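CELL division protein FTSZ homolog 1 (Methanocaldococcus jannaschii, PDB 2VAP) binds GTP and, as a tubulin homologue with GTPase activity, probably assembles into the contractile ring that marks the future site of cell division. Local coordinates at residues K240-N245 against N314-W319; I146-K149 against L153-A156; F162-K167 against M202-A207; G99-G104 against M170-E175; N50-R55 against V214-V219. All coordinates share one frame; numbering follows the deposited sequence.

Interaction 1. Residues K240-N245 against N314-W319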
# COMPACT_ATOMS: atom_id res chain seq x y z
N LYS A 240 3.90 12.64 -5.62
CA LYS A 240 5.02 13.00 -4.76
C LYS A 240 4.69 14.20 -3.86
O LYS A 240 5.08 14.23 -2.70
CB LYS A 240 6.27 13.29 -5.61
CG LYS A 240 7.58 13.06 -4.89
CD LYS A 240 8.77 13.30 -5.80
CE LYS A 240 10.09 13.05 -5.08
NZ LYS A 240 11.26 13.28 -5.96
N ALA A 241 3.95 15.17 -4.41
CA ALA A 241 3.55 16.36 -3.67
C ALA A 241 2.70 16.05 -2.43
O ALA A 241 2.81 16.72 -1.41
CB ALA A 241 2.81 17.33 -4.59
N VAL A 242 1.86 15.02 -2.54
CA VAL A 242 1.01 14.58 -1.43
C VAL A 242 1.72 13.58 -0.52
O VAL A 242 1.58 13.64 0.70
CB VAL A 242 -0.33 13.98 -1.96
CG1 VAL A 242 -1.10 13.28 -0.84
CG2 VAL A 242 -1.19 15.07 -2.58
N MET A 243 2.51 12.69 -1.12
CA MET A 243 3.09 11.57 -0.37
C MET A 243 4.47 11.82 0.25
O MET A 243 4.88 11.08 1.15
CB MET A 243 3.10 10.29 -1.23
CG MET A 243 1.72 9.88 -1.73
SD MET A 243 1.60 8.16 -2.24
CE MET A 243 1.24 7.37 -0.67
N ASN A 244 5.17 12.86 -0.22
CA ASN A 244 6.49 13.23 0.32
C ASN A 244 6.49 13.42 1.84
O ASN A 244 7.42 12.97 2.52
CB ASN A 244 7.03 14.50 -0.35
CG ASN A 244 7.99 14.20 -1.49
OD1 ASN A 244 8.50 13.09 -1.62
ND2 ASN A 244 8.25 15.21 -2.31
N ASN A 245 5.47 14.09 2.34
CA ASN A 245 5.28 14.28 3.78
C ASN A 245 3.87 13.85 4.19
O ASN A 245 3.18 14.56 4.93
CB ASN A 245 5.56 15.73 4.18
CG ASN A 245 7.02 16.11 3.99
OD1 ASN A 245 7.35 17.04 3.25
ND2 ASN A 245 7.92 15.39 4.67
N ASN A 314 -8.71 22.74 3.14
CA ASN A 314 -7.30 23.00 2.85
C ASN A 314 -6.51 21.75 2.43
O ASN A 314 -5.33 21.85 2.08
CB ASN A 314 -6.62 23.69 4.04
CG ASN A 314 -7.17 25.08 4.30
OD1 ASN A 314 -7.32 25.89 3.38
ND2 ASN A 314 -7.45 25.38 5.56
N ALA A 315 -7.16 20.59 2.47
CA ALA A 315 -6.51 19.32 2.14
C ALA A 315 -6.17 19.21 0.65
O ALA A 315 -6.97 19.58 -0.21
CB ALA A 315 -7.37 18.15 2.57
N THR A 316 -4.97 18.72 0.37
CA THR A 316 -4.51 18.52 -1.00
C THR A 316 -4.97 17.16 -1.51
O THR A 316 -4.55 16.11 -1.01
CB THR A 316 -2.97 18.62 -1.11
OG1 THR A 316 -2.51 19.81 -0.45
CG2 THR A 316 -2.53 18.67 -2.57
N ILE A 317 -5.86 17.18 -2.51
CA ILE A 317 -6.47 15.96 -3.03
C ILE A 317 -6.00 15.67 -4.45
O ILE A 317 -6.12 16.51 -5.34
CB ILE A 317 -8.02 16.03 -2.95
CG1 ILE A 317 -8.47 16.16 -1.49
CG2 ILE A 317 -8.65 14.81 -3.61
CD1 ILE A 317 -9.87 16.71 -1.32
N ILE A 318 -5.47 14.46 -4.65
CA ILE A 318 -5.05 13.99 -5.97
C ILE A 318 -5.89 12.77 -6.35
O ILE A 318 -6.10 11.87 -5.53
CB ILE A 318 -3.53 13.66 -5.99
CG1 ILE A 318 -2.68 14.93 -5.79
CG2 ILE A 318 -3.13 12.93 -7.27
CD1 ILE A 318 -2.90 16.04 -6.82
N TRP A 319 -6.37 12.74 -7.59
CA TRP A 319 -7.31 11.71 -8.02
C TRP A 319 -7.04 11.17 -9.42
O TRP A 319 -6.46 11.84 -10.27
CB TRP A 319 -8.74 12.25 -7.95
CG TRP A 319 -9.05 13.29 -8.98
CD1 TRP A 319 -8.67 14.60 -8.97
CD2 TRP A 319 -9.80 13.11 -10.19
NE1 TRP A 319 -9.13 15.25 -10.09
CE2 TRP A 319 -9.83 14.35 -10.86
CE3 TRP A 319 -10.45 12.01 -10.77
CZ2 TRP A 319 -10.48 14.53 -12.08
CZ3 TRP A 319 -11.10 12.19 -11.99
CH2 TRP A 319 -11.11 13.44 -12.62

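Interaction 2. Residues I146-K149 against L153-A156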
# COMPACT_ATOMS: atom_id res chain seq x y z
N ILE A 146 16.85 1.79 3.52
CA ILE A 146 17.62 1.62 2.29
C ILE A 146 16.98 2.41 1.14
O ILE A 146 17.68 3.06 0.35
CB ILE A 146 17.77 0.12 1.91
CG1 ILE A 146 18.63 -0.60 2.96
CG2 ILE A 146 18.39 -0.04 0.52
CD1 ILE A 146 18.53 -2.12 2.93
N SER A 147 15.65 2.36 1.06
CA SER A 147 14.89 3.11 0.06
C SER A 147 15.09 4.61 0.18
O SER A 147 15.29 5.30 -0.82
CB SER A 147 13.40 2.76 0.14
OG SER A 147 12.64 3.55 -0.76
N LYS A 148 15.03 5.12 1.41
CA LYS A 148 15.24 6.55 1.67
C LYS A 148 16.63 7.00 1.22
O LYS A 148 16.77 8.09 0.65
CB LYS A 148 15.03 6.87 3.15
CG LYS A 148 13.57 6.94 3.60
CD LYS A 148 12.78 8.05 2.88
CE LYS A 148 13.21 9.44 3.31
NZ LYS A 148 12.63 10.49 2.42
N LYS A 149 17.63 6.16 1.47
CA LYS A 149 19.03 6.47 1.16
C LYS A 149 19.36 6.46 -0.33
O LYS A 149 20.40 6.97 -0.74
CB LYS A 149 19.97 5.53 1.93
CG LYS A 149 20.03 5.82 3.43
CD LYS A 149 20.72 4.69 4.19
CE LYS A 149 22.24 4.73 4.05
NZ LYS A 149 22.90 3.64 4.81
N LEU A 153 10.91 7.94 -3.25
CA LEU A 153 9.70 8.19 -2.47
C LEU A 153 9.33 6.87 -1.79
O LEU A 153 9.03 5.88 -2.46
CB LEU A 153 8.56 8.68 -3.38
CG LEU A 153 7.17 8.90 -2.77
CD1 LEU A 153 7.17 9.95 -1.66
CD2 LEU A 153 6.17 9.28 -3.86
N THR A 154 9.37 6.88 -0.46
CA THR A 154 9.28 5.65 0.32
C THR A 154 7.92 5.52 1.01
O THR A 154 7.60 6.27 1.93
CB THR A 154 10.43 5.59 1.35
OG1 THR A 154 11.68 5.77 0.67
CG2 THR A 154 10.45 4.26 2.09
N VAL A 155 7.13 4.55 0.55
CA VAL A 155 5.77 4.34 1.05
C VAL A 155 5.61 2.93 1.60
O VAL A 155 5.90 1.95 0.91
CB VAL A 155 4.71 4.61 -0.05
CG1 VAL A 155 3.30 4.33 0.46
CG2 VAL A 155 4.81 6.04 -0.57
N ALA A 156 5.16 2.83 2.85
CA ALA A 156 4.85 1.54 3.44
C ALA A 156 3.34 1.31 3.44
O ALA A 156 2.57 2.22 3.73
CB ALA A 156 5.40 1.44 4.85

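Interaction 3. Residues F162-K167 against M202-A207. With GDP (guanosine-5'-diphosphate), chain B.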
# COMPACT_ATOMS: atom_id res chain seq x y z
N PHE A 162 -4.80 -8.99 14.00
CA PHE A 162 -6.09 -9.14 14.68
C PHE A 162 -5.85 -9.25 16.18
O PHE A 162 -4.82 -9.76 16.61
CB PHE A 162 -6.81 -10.40 14.20
CG PHE A 162 -7.17 -10.39 12.74
CD1 PHE A 162 -8.34 -9.78 12.30
CD2 PHE A 162 -6.36 -11.02 11.80
CE1 PHE A 162 -8.69 -9.79 10.95
CE2 PHE A 162 -6.70 -11.03 10.45
CZ PHE A 162 -7.87 -10.41 10.02
N VAL A 163 -6.82 -8.80 16.98
CA VAL A 163 -6.72 -8.88 18.44
C VAL A 163 -6.55 -10.32 18.92
O VAL A 163 -5.79 -10.57 19.87
CB VAL A 163 -7.93 -8.19 19.14
CG1 VAL A 163 -7.97 -8.53 20.63
CG2 VAL A 163 -7.85 -6.68 18.95
N MET A 164 -7.22 -11.27 18.26
CA MET A 164 -7.16 -12.68 18.67
C MET A 164 -5.78 -13.32 18.47
O MET A 164 -5.54 -14.44 18.94
CB MET A 164 -8.27 -13.50 17.99
CG MET A 164 -8.04 -13.82 16.52
SD MET A 164 -9.20 -15.07 15.92
CE MET A 164 -10.69 -14.10 15.78
N GLU A 165 -4.88 -12.61 17.79
CA GLU A 165 -3.51 -13.08 17.60
C GLU A 165 -2.66 -12.91 18.87
O GLU A 165 -1.61 -13.53 19.00
CB GLU A 165 -2.84 -12.37 16.42
CG GLU A 165 -3.49 -12.64 15.08
CD GLU A 165 -2.66 -12.12 13.92
OE1 GLU A 165 -1.48 -12.51 13.83
OE2 GLU A 165 -3.20 -11.34 13.11
N GLY A 166 -3.13 -12.07 19.79
CA GLY A 166 -2.49 -11.91 21.09
C GLY A 166 -1.74 -10.61 21.31
O GLY A 166 -1.51 -9.85 20.36
N LYS A 167 -1.36 -10.37 22.56
CA LYS A 167 -0.72 -9.12 22.97
C LYS A 167 0.71 -8.98 22.46
O LYS A 167 1.14 -7.88 22.12
CB LYS A 167 -0.74 -8.99 24.50
CG LYS A 167 -2.13 -8.87 25.10
CD LYS A 167 -2.07 -8.82 26.62
CE LYS A 167 -3.46 -8.77 27.23
NZ LYS A 167 -3.42 -8.71 28.72
N MET A 202 -15.99 -14.09 11.10
CA MET A 202 -15.30 -14.88 10.08
C MET A 202 -14.22 -15.72 10.77
O MET A 202 -13.56 -15.23 11.69
CB MET A 202 -14.66 -13.94 9.04
CG MET A 202 -13.88 -14.62 7.92
SD MET A 202 -14.93 -15.29 6.61
CE MET A 202 -15.17 -13.84 5.58
N PRO A 203 -14.05 -16.99 10.35
CA PRO A 203 -12.94 -17.79 10.88
C PRO A 203 -11.62 -17.11 10.55
O PRO A 203 -11.47 -16.56 9.45
CB PRO A 203 -13.06 -19.11 10.12
CG PRO A 203 -14.47 -19.17 9.67
CD PRO A 203 -14.85 -17.76 9.38
N LEU A 204 -10.67 -17.16 11.48
CA LEU A 204 -9.40 -16.44 11.34
C LEU A 204 -8.67 -16.76 10.04
O LEU A 204 -8.17 -15.86 9.37
CB LEU A 204 -8.49 -16.68 12.55
CG LEU A 204 -7.19 -15.88 12.64
CD1 LEU A 204 -7.44 -14.38 12.69
CD2 LEU A 204 -6.37 -16.32 13.84
N LYS A 205 -8.63 -18.04 9.68
CA LYS A 205 -7.95 -18.48 8.45
C LYS A 205 -8.56 -17.87 7.19
O LYS A 205 -7.86 -17.62 6.21
CB LYS A 205 -7.89 -20.02 8.36
CG LYS A 205 -9.24 -20.72 8.28
CD LYS A 205 -9.06 -22.23 8.13
CE LYS A 205 -10.39 -22.93 7.95
NZ LYS A 205 -10.22 -24.41 7.80
N LEU A 206 -9.88 -17.64 7.21
CA LEU A 206 -10.58 -17.01 6.09
C LEU A 206 -10.53 -15.49 6.18
O LEU A 206 -10.60 -14.80 5.16
CB LEU A 206 -12.02 -17.51 6.00
CG LEU A 206 -12.25 -19.01 5.77
CD1 LEU A 206 -13.72 -19.37 5.93
CD2 LEU A 206 -11.73 -19.46 4.40
N ALA A 207 -10.40 -14.97 7.40
CA ALA A 207 -10.22 -13.53 7.62
C ALA A 207 -8.88 -13.05 7.05
O ALA A 207 -8.77 -11.90 6.61
CB ALA A 207 -10.32 -13.20 9.10
PB GDP B . 6.68 -13.21 9.33
O1B GDP B . 7.60 -13.60 10.46
O2B GDP B . 6.92 -14.11 8.15
O3B GDP B . 6.94 -11.77 8.95
O3A GDP B . 5.17 -13.37 9.87
PA GDP B . 3.88 -13.47 8.90
O1A GDP B . 4.03 -12.64 7.66
O2A GDP B . 3.56 -14.91 8.57
O5' GDP B . 2.72 -12.87 9.84
C5' GDP B . 2.84 -11.55 10.36
C4' GDP B . 1.45 -10.93 10.48
O4' GDP B . 0.80 -10.93 9.21
C3' GDP B . 0.56 -11.74 11.41
O3' GDP B . 0.61 -11.23 12.75
C2' GDP B . -0.82 -11.63 10.79
O2' GDP B . -1.52 -10.51 11.33
C1' GDP B . -0.55 -11.37 9.32
N9 GDP B . -0.76 -12.58 8.49
C8 GDP B . -0.40 -13.86 8.77
N7 GDP B . -0.75 -14.70 7.76
C5 GDP B . -1.36 -13.96 6.81
C6 GDP B . -1.97 -14.21 5.48
O6 GDP B . -2.02 -15.36 5.00
N1 GDP B . -2.49 -13.16 4.82
C2 GDP B . -2.46 -11.91 5.32
N2 GDP B . -2.99 -10.89 4.59
N3 GDP B . -1.91 -11.61 6.52
C4 GDP B . -1.36 -12.58 7.30

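Interaction 4. Residues G99-G104 against M170-E175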
# COMPACT_ATOMS: atom_id res chain seq x y z
N GLY A 99 9.08 -15.53 14.49
CA GLY A 99 8.30 -14.46 15.10
C GLY A 99 9.10 -13.42 15.87
O GLY A 99 8.52 -12.55 16.52
N ASN A 100 10.43 -13.50 15.79
CA ASN A 100 11.31 -12.56 16.47
C ASN A 100 11.76 -11.43 15.54
O ASN A 100 12.55 -11.68 14.61
CB ASN A 100 12.52 -13.28 17.07
CG ASN A 100 13.31 -12.43 18.06
OD1 ASN A 100 13.22 -11.20 18.06
ND2 ASN A 100 14.08 -13.09 18.92
N PRO A 101 11.27 -10.20 15.77
CA PRO A 101 11.61 -9.05 14.91
C PRO A 101 13.11 -8.75 14.87
O PRO A 101 13.61 -8.30 13.83
CB PRO A 101 10.85 -7.89 15.56
CG PRO A 101 9.74 -8.54 16.32
CD PRO A 101 10.34 -9.81 16.84
N LYS A 102 13.81 -9.00 15.97
CA LYS A 102 15.26 -8.78 16.03
C LYS A 102 16.02 -9.64 15.03
O LYS A 102 17.02 -9.20 14.45
CB LYS A 102 15.79 -9.00 17.45
CG LYS A 102 15.40 -7.91 18.44
CD LYS A 102 16.10 -8.08 19.79
CE LYS A 102 15.40 -9.12 20.66
NZ LYS A 102 16.06 -9.25 21.99
N ILE A 103 15.55 -10.87 14.82
CA ILE A 103 16.14 -11.78 13.85
C ILE A 103 15.88 -11.29 12.42
O ILE A 103 16.79 -11.29 11.58
CB ILE A 103 15.64 -13.25 14.03
CG1 ILE A 103 16.06 -13.77 15.41
CG2 ILE A 103 16.19 -14.15 12.93
CD1 ILE A 103 15.52 -15.16 15.76
N GLY A 104 14.65 -10.85 12.15
CA GLY A 104 14.29 -10.28 10.86
C GLY A 104 15.08 -9.03 10.52
O GLY A 104 15.50 -8.84 9.37
N MET A 170 0.78 -7.88 18.73
CA MET A 170 0.44 -6.46 18.60
C MET A 170 1.56 -5.55 19.09
O MET A 170 1.88 -4.55 18.44
CB MET A 170 -0.88 -6.15 19.32
CG MET A 170 -1.36 -4.70 19.17
SD MET A 170 -1.60 -4.15 17.46
CE MET A 170 -3.19 -4.89 17.09
N LYS A 171 2.16 -5.90 20.23
CA LYS A 171 3.29 -5.14 20.78
C LYS A 171 4.46 -5.10 19.80
O LYS A 171 5.01 -4.03 19.53
CB LYS A 171 3.74 -5.73 22.13
CG LYS A 171 4.81 -4.91 22.84
CD LYS A 171 5.27 -5.59 24.12
CE LYS A 171 6.41 -4.82 24.79
NZ LYS A 171 5.97 -3.52 25.35
N ASN A 172 4.81 -6.26 19.25
CA ASN A 172 5.85 -6.36 18.23
C ASN A 172 5.51 -5.53 16.99
O ASN A 172 6.36 -4.81 16.47
CB ASN A 172 6.11 -7.82 17.84
CG ASN A 172 6.90 -8.58 18.91
OD1 ASN A 172 6.96 -9.81 18.88
ND2 ASN A 172 7.51 -7.86 19.84
N ALA A 173 4.26 -5.62 16.54
CA ALA A 173 3.78 -4.87 15.38
C ALA A 173 3.90 -3.36 15.57
O ALA A 173 4.33 -2.64 14.67
CB ALA A 173 2.34 -5.23 15.07
N MET A 174 3.53 -2.89 16.76
CA MET A 174 3.54 -1.46 17.07
C MET A 174 4.95 -0.90 17.23
O MET A 174 5.20 0.26 16.91
CB MET A 174 2.69 -1.17 18.31
CG MET A 174 1.19 -1.32 18.09
SD MET A 174 0.53 -0.31 16.74
CE MET A 174 0.84 1.35 17.35
N GLU A 175 5.86 -1.73 17.73
CA GLU A 175 7.28 -1.37 17.79
C GLU A 175 7.86 -1.26 16.38
O GLU A 175 8.66 -0.36 16.11
CB GLU A 175 8.07 -2.38 18.63
CG GLU A 175 7.82 -2.26 20.13
CD GLU A 175 8.59 -3.28 20.96
OE1 GLU A 175 9.18 -4.22 20.38
OE2 GLU A 175 8.61 -3.14 22.20

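Interaction 5. Residues N50-R55 against V214-V219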
# COMPACT_ATOMS: atom_id res chain seq x y z
N ASN A 50 5.19 -11.82 1.21
CA ASN A 50 5.45 -12.70 0.07
C ASN A 50 4.16 -13.13 -0.63
O ASN A 50 4.09 -13.15 -1.86
CB ASN A 50 6.25 -13.93 0.49
CG ASN A 50 7.72 -13.63 0.74
OD1 ASN A 50 8.14 -12.47 0.80
ND2 ASN A 50 8.52 -14.68 0.88
N ASN A 51 3.15 -13.46 0.17
CA ASN A 51 1.83 -13.82 -0.34
C ASN A 51 1.21 -12.68 -1.15
O ASN A 51 0.60 -12.91 -2.20
CB ASN A 51 0.90 -14.22 0.82
CG ASN A 51 -0.39 -14.86 0.34
OD1 ASN A 51 -0.38 -15.80 -0.46
ND2 ASN A 51 -1.52 -14.35 0.83
N THR A 52 1.39 -11.45 -0.66
CA THR A 52 0.94 -10.25 -1.36
C THR A 52 1.64 -10.11 -2.71
O THR A 52 0.99 -9.87 -3.73
CB THR A 52 1.15 -8.98 -0.50
OG1 THR A 52 0.43 -9.11 0.74
CG2 THR A 52 0.65 -7.73 -1.22
N ILE A 53 2.96 -10.29 -2.72
CA ILE A 53 3.76 -10.21 -3.94
C ILE A 53 3.32 -11.24 -4.99
O ILE A 53 3.17 -10.91 -6.17
CB ILE A 53 5.29 -10.34 -3.65
CG1 ILE A 53 5.81 -9.11 -2.87
CG2 ILE A 53 6.09 -10.55 -4.94
CD1 ILE A 53 5.80 -7.79 -3.64
N THR A 54 3.12 -12.48 -4.55
CA THR A 54 2.66 -13.57 -5.43
C THR A 54 1.37 -13.19 -6.16
O THR A 54 1.27 -13.34 -7.38
CB THR A 54 2.46 -14.89 -4.64
OG1 THR A 54 3.70 -15.30 -4.06
CG2 THR A 54 1.95 -16.00 -5.56
N ARG A 55 0.40 -12.69 -5.39
CA ARG A 55 -0.89 -12.27 -5.94
C ARG A 55 -0.76 -11.11 -6.92
O ARG A 55 -1.45 -11.08 -7.94
CB ARG A 55 -1.86 -11.92 -4.81
CG ARG A 55 -2.34 -13.10 -3.97
CD ARG A 55 -3.38 -13.96 -4.70
NE ARG A 55 -4.53 -13.17 -5.16
CZ ARG A 55 -5.62 -12.92 -4.44
NH1 ARG A 55 -5.74 -13.39 -3.20
NH2 ARG A 55 -6.60 -12.20 -4.96
N VAL A 214 -7.65 -6.96 0.65
CA VAL A 214 -7.53 -5.56 1.05
C VAL A 214 -6.12 -5.02 0.77
O VAL A 214 -5.97 -3.93 0.23
CB VAL A 214 -7.94 -5.35 2.53
CG1 VAL A 214 -7.60 -3.94 3.01
CG2 VAL A 214 -9.43 -5.63 2.71
N LEU A 215 -5.11 -5.81 1.13
CA LEU A 215 -3.71 -5.46 0.84
C LEU A 215 -3.45 -5.32 -0.66
O LEU A 215 -2.79 -4.37 -1.08
CB LEU A 215 -2.75 -6.50 1.44
CG LEU A 215 -2.28 -6.30 2.88
CD1 LEU A 215 -1.66 -7.58 3.42
CD2 LEU A 215 -1.30 -5.13 2.99
N ILE A 216 -3.99 -6.26 -1.44
CA ILE A 216 -3.88 -6.20 -2.90
C ILE A 216 -4.53 -4.93 -3.44
O ILE A 216 -3.91 -4.20 -4.21
CB ILE A 216 -4.49 -7.47 -3.58
CG1 ILE A 216 -3.69 -8.73 -3.22
CG2 ILE A 216 -4.60 -7.30 -5.10
CD1 ILE A 216 -2.19 -8.63 -3.47
N ASN A 217 -5.77 -4.67 -3.02
CA ASN A 217 -6.50 -3.47 -3.43
C ASN A 217 -5.77 -2.17 -3.08
O ASN A 217 -5.78 -1.22 -3.87
CB ASN A 217 -7.91 -3.46 -2.82
CG ASN A 217 -8.90 -4.29 -3.62
OD1 ASN A 217 -9.96 -3.80 -4.01
ND2 ASN A 217 -8.57 -5.55 -3.88
N ALA A 218 -5.14 -2.14 -1.91
CA ALA A 218 -4.42 -0.96 -1.44
C ALA A 218 -3.12 -0.73 -2.23
O ALA A 218 -2.89 0.37 -2.72
CB ALA A 218 -4.13 -1.06 0.05
N VAL A 219 -2.30 -1.77 -2.33
CA VAL A 219 -1.01 -1.68 -3.02
C VAL A 219 -1.20 -1.51 -4.54
O VAL A 219 -0.66 -0.57 -5.13
CB VAL A 219 -0.08 -2.89 -2.71
CG1 VAL A 219 1.21 -2.82 -3.52
CG2 VAL A 219 0.24 -2.95 -1.22

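Interaction 1. Residues K240-N245 against N314-W319
A wholly apolar helix-on-sheet contact brings Val242, on helix 236-243, against Thr316 and Ile318 on strand 316-323, an outermost strand of the mixed sheet in the C-terminal domain. One methyl group does the work on the helix side. Val242 keeps CG1 anti to the backbone N (chi1 169°), which leaves CG2 to reach across to the strand. There CG2 lies 3.5 Å from CG1 of Ile318 and 3.8 Å from CG2 of Thr316, so the methyl rests between two side chains that project from the same side of the strand. In each pair the side chains lie alongside, running in opposite senses. Ile317, between them, points away and meets Ser308 of helix 297-310 on the other face of the sheet. Thr316 turns its methyl, not its hydroxyl, to the valine.

The surroundings show what is being joined. Val242 also touches Leu286 on the neighbouring strand 284-291, to which Thr316 and Ile318 are tied by backbone hydrogen bonds, while the next helical residue, Met243, packs on Leu153 and Val155 of the GTPase-domain sheet. Helix 236-243 thus lies between two sheets. Across the present pair no hydrogen bond is made, and 126 Å² is buried in all. Dispersion and exclusion of water are the attractions available here; neither imposes a strict direction, so the fit depends on shape.

Interaction 2. Residues I146-K149 against L153-A156
Thr154 packs its OG1 and CB against the aliphatic chain of Lys148 and its CG2 against Ser147. This is the return of a beta-alpha-beta unit in the Rossmann-like GTPase domain: strand 124-130 leads into helix 135-149, and a short turn then delivers the chain to the parallel strand 153-160. At that turn the helix and the new strand are linked through side chains. Ser147 carries OG anti to its own N (chi1 176°), aimed at the strand, and donates a hydrogen bond of 2.8 Å from OG to OG1 of Thr154. The threonine hydroxyl is in turn bonded to the carbonyl O of Ala152, so two hydrogen bonds grip this buried oxygen and fix the rotation of the side chain.

Lys148 contributes carbon here, not charge. Bent at chi2 and chi3, its chain runs aslant over Thr154, while its NZ forms a salt bridge with OD1 of Asp185. The other carboxylate oxygen of Asp185 accepts from the backbone N of Thr154, so one aspartate serves both sides of the contact. The closest approach of the lysine to the threonine is made by a methylene: CD of Lys148 lies 3.4 Å from OG1 of Thr154.

Interaction 3. Residues F162-K167 against M202-A207
Leu204 sets CG anti to its backbone N (chi1 -173°), swinging both methyls toward Phe162 and Met164, whose own CG, at chi1 75°, sits between backbone N and carbonyl carbon and turns the thioether back over the leucine. The contact belongs to the nucleotide-binding end of the tubulin/FtsZ fold, where the loop between strand 153-160 and helix 167-181 meets the start of the long helix 204-227.

The leucine is held from two directions. CD1 of Leu204 approaches the Phe162 ring obliquely, 3.6 Å from CD2, while CD2 of Leu204 lies 3.7 Å from SD of Met164. Farther along the ring, CZ of Phe162 meets CB of Ala207 at 3.8 Å, one turn on in the same helix. Phe196 and Phe208 also meet the Phe162 ring, making it part of an aromatic cluster.

The packing adjoins the ribose site through Glu165. This residue, its chain extended beyond CG, takes one hydroxyl of GDP on each carboxylate oxygen: OE1 accepts from O3' at 2.7 Å and OE2 from O2' at 2.6 Å. OE2 has a second donor in the backbone of Phe162, consistent with a second-shell role in orienting the carboxylate while the ring packs on the helix. That bond, from Phe162 N to Glu165 OE2, measures 3.0 Å, with the N-H arriving from above the carboxylate plane.

Interaction 4. Residues G99-G104 against M170-E175
Pro101, in the first turn of helix 101-110, approaches Asn172 in the N-terminal half of helix 167-181 with 7.2 Å between their CA atoms, just after the chain has passed through Gly99 at a positive phi of 81°. The two side chains cross at about a right angle. In Asn172, chi1 of -74° carries the amide toward the proline, and chi2 of 165° turns its flat face to it: CG of Pro101 stands over that face, 3.8 Å from CG of Asn172. CD of Pro101 adds a flanking contact, 3.9 Å from OD1 of Asn172.

The helix start that carries the proline is capped by Asn100. As the N-cap of helix 101-110, it accepts through OD1 from the backbone N of Lys102 at 3.1 Å, the donor lying above the carbonyl plane; weak backbone bonds run from the N of Ile103 and of Gly104 to Asn100 O. Gly99, in turn, belongs to the GTP-binding run that includes Ala97 and Gly98, and Arg169, another GTP-binding residue, immediately precedes the 170-175 segment. The contact therefore lies beside the phosphate end of the pocket, Gly99 being its nearest residue.

Its chemistry is modest. No hydrogen bond crosses, and the one polar approach, O of Gly99 to OD1 of Asn172 at 3.9 Å, brings together two acceptors and offers no attraction of its own. With only 88 Å² buried, ring-on-amide van der Waals packing carries this surface contact.

Interaction 5. Residues N50-R55 against V214-V219
Ile216 and Leu215 of helix 204-227 pack onto Thr52 and Arg55 of helix 46-59, the helix that follows the first strand and glycine-rich loop of the Rossmann-like GTPase domain. The short segments cross at -63°, with axes 10.0 Å apart at their closest approach.

Van der Waals packing dominates. Ile216 packs among Thr52, Arg55, Leu56 and Glu59, spaced i, i+3, i+4 and i+7 along the partner helix. Its CD1 does most of the touching, 3.7 Å from CG2 of Thr52 and 3.6 Å from CB of Arg55. Some caution is due, since Ile216 and Arg55 are poorly ordered. Leu215 crosses Thr52 at about a right angle and sets its CD1 3.7 Å from OG1 of Thr52; on its other contacts the leucine lines the GDP pocket, so the interhelical packing adjoins the nucleotide.

Polar groups in the contact find their partners along or beside the helices. Thr52 OG1, placed beside the backbone N by chi1 of -58°, is hydrogen-bonded to the carbonyl O of Ala48, a GTP-binding residue one turn earlier. With OG1 so engaged, the methyl lies anti to that N and faces Ile216. Arg55, bent at chi2 and chi3, carries its guanidinium past one side of Ile216 to form salt bridges through NH2 with Glu213 and Glu59, subject to the same caution about its order. The first of these is a charged tie between the two helices beside their apolar interface.

Even the backbone of helix 46-59 takes part: CD1 of Ile216 comes to 3.4 Å from the carbonyl O of Thr52.

How the interactions relate
The five contacts illustrate how a nucleotide-binding domain is built around its nucleotide and joined to the C-terminal domain. Interactions 3, 4 and 5 lie round the GDP site, their centres 17 to 21 Å apart; interactions 3 and 5 share helix 204-227, whereas interactions 3 and 4 have adjoining segments that alternate along the chain. Interaction 2 lies at the far end of the parallel sheet, about 30 Å centre to centre from interaction 3. Its strand touches helix 236-243 of interaction 1, which carries the connection to the C-terminal sheet. Interaction 5 spans the longest stretch of chain, and interactions 2, 3 and 4 all fall within it, before interaction 1 begins.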